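PDB 2GVK: heme peroxidase from Bacteroides thetaiotaomicron, which probably uses heme and hydrogen peroxide to oxidise dyes and related substrates, as a member of the dye-decolorizing peroxidase (DyP) family. Local coordinates for residues A[47-52]-A[307-312]; A[69-72]-A[78-81]. All blocks are in the same frame, centred on the assembly; numbering follows the deposited sequence.

Interaction 1 (A[47-52]-A[307-312])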
ATOM      1  N   ALA A  47      30.797  15.774  -6.542  1.00 12.98           N
ATOM      2  CA  ALA A  47      30.244  16.349  -7.753  1.00 13.14           C
ATOM      3  C   ALA A  47      28.973  15.638  -8.211  1.00 13.21           C
ATOM      4  O   ALA A  47      28.079  16.271  -8.789  1.00 13.40           O
ATOM      5  CB  ALA A  47      31.279  16.314  -8.856  1.00 13.20           C
ATOM      6  N   ASN A  48      28.897  14.337  -7.959  1.00 13.05           N
ATOM      7  CA  ASN A  48      27.830  13.518  -8.494  1.00 13.23           C
ATOM      8  C   ASN A  48      26.798  13.081  -7.461  1.00 12.81           C
ATOM      9  O   ASN A  48      25.840  12.347  -7.791  1.00 12.42           O
ATOM     10  CB  ASN A  48      28.443  12.305  -9.176  1.00 13.77           C
ATOM     11  CG  ASN A  48      29.137  12.670 -10.449  1.00 17.79           C
ATOM     12  OD1 ASN A  48      28.506  13.190 -11.386  1.00 20.75           O
ATOM     13  ND2 ASN A  48      30.441  12.471 -10.489  1.00 18.20           N
ATOM     14  N   PHE A  49      26.948  13.568  -6.242  1.00 12.75           N
ATOM     15  CA  PHE A  49      26.116  13.103  -5.109  1.00 12.35           C
ATOM     16  C   PHE A  49      24.632  13.394  -5.296  1.00 12.23           C
ATOM     17  O   PHE A  49      23.806  12.498  -5.174  1.00 11.94           O
ATOM     18  CB  PHE A  49      26.605  13.724  -3.810  1.00 12.17           C
ATOM     19  CG  PHE A  49      26.029  13.078  -2.567  1.00 12.71           C
ATOM     20  CD1 PHE A  49      26.371  11.782  -2.214  1.00 13.41           C
ATOM     21  CD2 PHE A  49      25.170  13.772  -1.756  1.00 12.66           C
ATOM     22  CE1 PHE A  49      25.868  11.208  -1.049  1.00 13.32           C
ATOM     23  CE2 PHE A  49      24.683  13.207  -0.605  1.00 12.37           C
ATOM     24  CZ  PHE A  49      25.016  11.912  -0.270  1.00 12.01           C
ATOM     25  N   SER A  50      24.294  14.639  -5.627  1.00 12.30           N
ATOM     26  CA  SER A  50      22.894  14.987  -5.816  1.00 12.38           C
ATOM     27  C   SER A  50      22.308  14.258  -7.056  1.00 12.20           C
ATOM     28  O   SER A  50      21.160  13.880  -7.046  1.00 12.05           O
ATOM     29  CB  SER A  50      22.705  16.508  -5.929  1.00 12.62           C
ATOM     30  OG  SER A  50      23.359  17.014  -7.061  1.00 14.50           O
ATOM     31  N   ALA A  51      23.140  14.011  -8.076  1.00 11.98           N
ATOM     32  CA  ALA A  51      22.720  13.208  -9.243  1.00 12.14           C
ATOM     33  C   ALA A  51      22.387  11.753  -8.852  1.00 12.08           C
ATOM     34  O   ALA A  51      21.438  11.157  -9.367  1.00 11.98           O
ATOM     35  CB  ALA A  51      23.802  13.220 -10.308  1.00 12.03           C
HETATM   36  N   MSE A  52      23.194  11.176  -7.964  1.00 12.42           N
HETATM   37  CA  MSE A  52      22.954   9.818  -7.503  1.00 12.41           C
HETATM   38  C   MSE A  52      21.625   9.744  -6.736  1.00 11.94           C
HETATM   39  O   MSE A  52      20.866   8.784  -6.886  1.00 11.87           O
HETATM   40  CB  MSE A  52      24.093   9.343  -6.625  1.00 12.85           C
HETATM   41  CG  MSE A  52      25.415   9.136  -7.379  1.00 14.54           C
HETATM   42 SE   MSE A  52      26.879   8.707  -6.162  0.70 25.19          SE
HETATM   43  CE  MSE A  52      26.152   6.992  -5.457  1.00 19.65           C
ATOM     44  N   PRO A 307      27.896  19.332   4.366  1.00 11.84           N
ATOM     45  CA  PRO A 307      27.719  20.606   3.661  1.00 11.58           C
ATOM     46  C   PRO A 307      26.371  20.726   2.965  1.00 11.60           C
ATOM     47  O   PRO A 307      25.746  19.733   2.665  1.00 11.58           O
ATOM     48  CB  PRO A 307      28.881  20.613   2.618  1.00 11.50           C
ATOM     49  CG  PRO A 307      29.334  19.232   2.524  1.00 14.11           C
ATOM     50  CD  PRO A 307      28.906  18.469   3.732  1.00 11.97           C
ATOM     51  N   SER A 308      25.935  21.952   2.709  1.00 11.32           N
ATOM     52  CA  SER A 308      24.793  22.164   1.864  1.00 11.44           C
ATOM     53  C   SER A 308      25.083  21.527   0.500  1.00 11.90           C
ATOM     54  O   SER A 308      26.233  21.302   0.149  1.00 12.09           O
ATOM     55  CB  SER A 308      24.528  23.650   1.693  1.00 11.72           C
ATOM     56  OG  SER A 308      25.544  24.246   0.899  1.00 12.32           O
ATOM     57  N   TYR A 309      24.041  21.243  -0.263  1.00 12.01           N
ATOM     58  CA  TYR A 309      24.231  20.721  -1.637  1.00 12.43           C
ATOM     59  C   TYR A 309      25.042  21.687  -2.476  1.00 12.95           C
ATOM     60  O   TYR A 309      25.859  21.272  -3.265  1.00 13.31           O
ATOM     61  CB  TYR A 309      22.883  20.473  -2.313  1.00 12.33           C
ATOM     62  CG  TYR A 309      22.186  19.218  -1.883  1.00 12.29           C
ATOM     63  CD1 TYR A 309      22.740  17.963  -2.150  1.00 13.16           C
ATOM     64  CD2 TYR A 309      20.909  19.268  -1.334  1.00 13.42           C
ATOM     65  CE1 TYR A 309      22.086  16.808  -1.799  1.00 13.15           C
ATOM     66  CE2 TYR A 309      20.246  18.131  -0.973  1.00 13.36           C
ATOM     67  CZ  TYR A 309      20.826  16.890  -1.216  1.00 13.14           C
ATOM     68  OH  TYR A 309      20.149  15.745  -0.885  1.00 13.65           O
ATOM     69  N   ASP A 310      24.782  22.988  -2.323  1.00 13.07           N
ATOM     70  CA  ASP A 310      25.521  24.015  -3.083  1.00 13.67           C
ATOM     71  C   ASP A 310      27.009  23.892  -2.839  1.00 13.58           C
ATOM     72  O   ASP A 310      27.803  23.885  -3.767  1.00 13.30           O
ATOM     73  CB  ASP A 310      25.060  25.428  -2.686  1.00 13.92           C
ATOM     74  CG  ASP A 310      23.783  25.835  -3.366  1.00 18.42           C
ATOM     75  OD1 ASP A 310      23.446  25.226  -4.424  1.00 24.72           O
ATOM     76  OD2 ASP A 310      23.136  26.816  -2.899  1.00 21.61           O
ATOM     77  N   LEU A 311      27.388  23.834  -1.577  1.00 13.84           N
ATOM     78  CA  LEU A 311      28.782  23.729  -1.219  1.00 14.39           C
ATOM     79  C   LEU A 311      29.375  22.401  -1.676  1.00 15.07           C
ATOM     80  O   LEU A 311      30.492  22.353  -2.194  1.00 15.43           O
ATOM     81  CB  LEU A 311      28.953  23.910   0.299  1.00 14.17           C
ATOM     82  CG  LEU A 311      30.380  23.747   0.840  1.00 13.37           C
ATOM     83  CD1 LEU A 311      31.382  24.577   0.034  1.00 12.12           C
ATOM     84  CD2 LEU A 311      30.419  24.128   2.270  1.00 12.01           C
ATOM     85  N   LEU A 312      28.630  21.322  -1.478  1.00 15.52           N
ATOM     86  CA  LEU A 312      29.049  19.995  -1.937  1.00 15.94           C
ATOM     87  C   LEU A 312      29.427  20.013  -3.438  1.00 16.22           C
ATOM     88  O   LEU A 312      30.442  19.470  -3.833  1.00 16.51           O
ATOM     89  CB  LEU A 312      27.947  18.991  -1.682  1.00 16.10           C
ATOM     90  CG  LEU A 312      28.353  17.550  -1.747  1.00 17.67           C
ATOM     91  CD1 LEU A 312      29.448  17.229  -0.727  1.00 15.79           C
ATOM     92  CD2 LEU A 312      27.156  16.678  -1.507  1.00 15.42           C
TER

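Interaction 2 (A[69-72]-A[78-81])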
HETATM    1  N   MSE A  69      26.032  12.933   3.276  1.00 11.75           N
HETATM    2  CA  MSE A  69      27.461  12.769   3.203  1.00 12.29           C
HETATM    3  C   MSE A  69      28.119  13.823   4.070  1.00 12.12           C
HETATM    4  O   MSE A  69      27.848  15.014   3.920  1.00 12.51           O
HETATM    5  CB  MSE A  69      27.913  12.955   1.763  1.00 12.19           C
HETATM    6  CG  MSE A  69      29.411  12.818   1.545  1.00 15.26           C
HETATM    7 SE   MSE A  69      29.879  13.141  -0.327  0.70 22.19          SE
HETATM    8  CE  MSE A  69      31.753  12.632  -0.218  1.00 18.76           C
ATOM      9  N   GLY A  70      29.005  13.386   4.955  1.00 11.63           N
ATOM     10  CA  GLY A  70      29.698  14.286   5.851  1.00 11.54           C
ATOM     11  C   GLY A  70      31.186  14.034   5.891  1.00 10.89           C
ATOM     12  O   GLY A  70      31.659  12.938   5.551  1.00 10.82           O
ATOM     13  N   PHE A  71      31.913  15.038   6.370  1.00 10.30           N
ATOM     14  CA  PHE A  71      33.378  15.011   6.436  1.00 10.27           C
ATOM     15  C   PHE A  71      33.895  15.221   7.846  1.00 10.30           C
ATOM     16  O   PHE A  71      33.464  16.142   8.540  1.00 10.25           O
ATOM     17  CB  PHE A  71      33.969  16.117   5.529  1.00 10.34           C
ATOM     18  CG  PHE A  71      33.495  16.053   4.120  1.00 11.61           C
ATOM     19  CD1 PHE A  71      32.284  16.600   3.764  1.00 14.25           C
ATOM     20  CD2 PHE A  71      34.218  15.372   3.162  1.00 11.25           C
ATOM     21  CE1 PHE A  71      31.799  16.481   2.468  1.00 15.02           C
ATOM     22  CE2 PHE A  71      33.729  15.274   1.833  1.00 13.08           C
ATOM     23  CZ  PHE A  71      32.543  15.827   1.507  1.00 14.30           C
ATOM     24  N   GLY A  72      34.903  14.431   8.224  1.00 10.16           N
ATOM     25  CA  GLY A  72      35.596  14.601   9.497  1.00 10.34           C
ATOM     26  C   GLY A  72      36.455  15.860   9.498  1.00 10.57           C
ATOM     27  O   GLY A  72      36.757  16.419   8.453  1.00 10.25           O
ATOM     28  N   ARG A  78      42.394  18.390   4.958  1.00 13.50           N
ATOM     29  CA  ARG A  78      43.216  17.700   3.963  1.00 13.97           C
ATOM     30  C   ARG A  78      42.651  17.847   2.549  1.00 13.82           C
ATOM     31  O   ARG A  78      43.380  18.179   1.606  1.00 14.00           O
ATOM     32  CB  ARG A  78      43.340  16.224   4.281  1.00 14.44           C
ATOM     33  CG  ARG A  78      44.037  15.469   3.162  1.00 17.08           C
ATOM     34  CD  ARG A  78      44.058  14.000   3.350  1.00 20.98           C
ATOM     35  NE  ARG A  78      44.533  13.328   2.133  1.00 21.78           N
ATOM     36  CZ  ARG A  78      44.606  12.015   1.993  1.00 22.90           C
ATOM     37  NH1 ARG A  78      44.278  11.229   3.003  1.00 24.70           N
ATOM     38  NH2 ARG A  78      45.039  11.488   0.852  1.00 22.81           N
ATOM     39  N   LEU A  79      41.355  17.608   2.408  1.00 13.43           N
ATOM     40  CA  LEU A  79      40.719  17.600   1.105  1.00 13.10           C
ATOM     41  C   LEU A  79      40.528  18.984   0.533  1.00 13.18           C
ATOM     42  O   LEU A  79      40.657  19.176  -0.681  1.00 13.29           O
ATOM     43  CB  LEU A  79      39.339  16.914   1.183  1.00 13.18           C
ATOM     44  CG  LEU A  79      39.316  15.418   1.512  1.00 13.48           C
ATOM     45  CD1 LEU A  79      37.958  14.989   1.979  1.00 14.28           C
ATOM     46  CD2 LEU A  79      39.770  14.609   0.279  1.00 14.62           C
ATOM     47  N   PHE A  80      40.153  19.940   1.402  1.00 12.99           N
ATOM     48  CA  PHE A  80      39.675  21.256   0.983  1.00 12.86           C
ATOM     49  C   PHE A  80      40.378  22.378   1.765  1.00 12.93           C
ATOM     50  O   PHE A  80      39.739  23.135   2.481  1.00 13.14           O
ATOM     51  CB  PHE A  80      38.146  21.354   1.211  1.00 13.01           C
ATOM     52  CG  PHE A  80      37.369  20.135   0.725  1.00 12.77           C
ATOM     53  CD1 PHE A  80      37.397  19.773  -0.601  1.00 13.47           C
ATOM     54  CD2 PHE A  80      36.596  19.381   1.610  1.00 13.59           C
ATOM     55  CE1 PHE A  80      36.689  18.643  -1.056  1.00 15.31           C
ATOM     56  CE2 PHE A  80      35.885  18.276   1.159  1.00 13.59           C
ATOM     57  CZ  PHE A  80      35.952  17.909  -0.182  1.00 13.71           C
ATOM     58  N   PRO A  81      41.686  22.496   1.602  1.00 12.85           N
ATOM     59  CA  PRO A  81      42.470  23.483   2.370  1.00 13.02           C
ATOM     60  C   PRO A  81      42.067  24.956   2.158  1.00 13.18           C
ATOM     61  O   PRO A  81      42.361  25.796   3.010  1.00 13.32           O
ATOM     62  CB  PRO A  81      43.889  23.254   1.871  1.00 13.10           C
ATOM     63  CG  PRO A  81      43.728  22.604   0.547  1.00 12.92           C
ATOM     64  CD  PRO A  81      42.525  21.757   0.657  1.00 12.99           C
TER

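Interaction 1 (A[47-52]-A[307-312])
Phe-49 and Leu-312 make the closest approach between segments 47-52 and 307-312. The methyl CD2 of Leu-312 lies 3.5 Å from CD2 of the Phe-49 ring. The same methyl is 3.8 Å from CB of Phe-49, so it sits beside the root of the ring. The two side chains slant across each other. CG of Phe-49 is anti to the backbone N (chi1 -167°), which sends the ring away from its own helix, toward strand 66-72, where it packs on Cys-67 and Met-69. Tyr-309 meets Phe-49 edge against edge, with CE1 of Tyr-309 4.3 Å from CD2 of Phe-49. The same side of the tyrosine ring lies against Ser-50, with CD1 of Tyr-309 4.0 Å from CB of Ser-50.

No hydrogen bond crosses between the two segments. The hydroxyl of Ser-50 is instead hydrogen-bonded to Asp-166 of the second subunit, and Tyr-309 packs on that same aspartate. Ser-308 is the N-cap of helix 309-315. Its OG accepts from Leu-311 N at 3.1 Å, a nearly straight bond of 166°, and this caps the first turn, which carries Tyr-309 and Leu-312. The contact is buried apolar helix-to-helix packing. It joins a helix of the N-terminal family region to the C-terminal helix over the antiparallel sheet of a ferredoxin-like, dimeric alpha-beta barrel type fold, beside a subunit interface.

Interaction 2 (A[69-72]-A[78-81])
Strand 66-72 leads into helix 73-79, and the end of that helix and the residue after it, Leu-79 and Phe-80, bring their side chains to Phe-71. The backbones stay well apart. The nearest CA atoms, those of Phe-71 and Leu-79, are 9.4 Å from each other, and side chains bridge the distance. Gly-72 is the N-cap of the helix. Phe-80 is the first residue to leave helical geometry, right where its side chain meets Phe-71.

Phe-71 and Phe-80 form a T-shaped pair. The edge of Phe-80 points at one face of Phe-71, with centroids 5.4 Å apart and planes at 80°. CE2 of Phe-80 comes over the rim of that face, 3.8 Å from CE2 of Phe-71. Leu-79 adds its methyl CD1, 3.9 Å from CD2 of Phe-71. CB of Leu-79 also lies over the centre of one face of the Phe-80 ring, 3.5 Å above its plane. An alanine in place of Phe-71 is likely to leave the Phe-80 edge without its aromatic face and open a gap beside Leu-79. Trp-76 gives Phe-80 a second edge-to-face partner. This is a strand-turn-helix unit, closed by an aromatic and aliphatic cluster at the end of an inner strand of the barrel sheet.

How the interactions relate
Interactions 1 and 2 share one apolar layer, with centres about 13 Å apart. Strand 66-72 is the common element. CB of Met-69 lies 3.7 Å from CZ of Phe-49, under the helix pair of interaction 1. CE1 of Phe-71 touches segment 307-312, 3.7 Å from CG of Pro-307 and 4.0 Å from CD1 of Leu-312. Phe-71 therefore meets Phe-80 and Leu-79 in one contact and residues of 307-312 in the other. In sequence, interaction 2 is local, while interaction 1 brings together segments 255 residues apart. The side chain of Leu-79 is about 12 Å from the bound sodium ion, so interaction 2 does not touch that site.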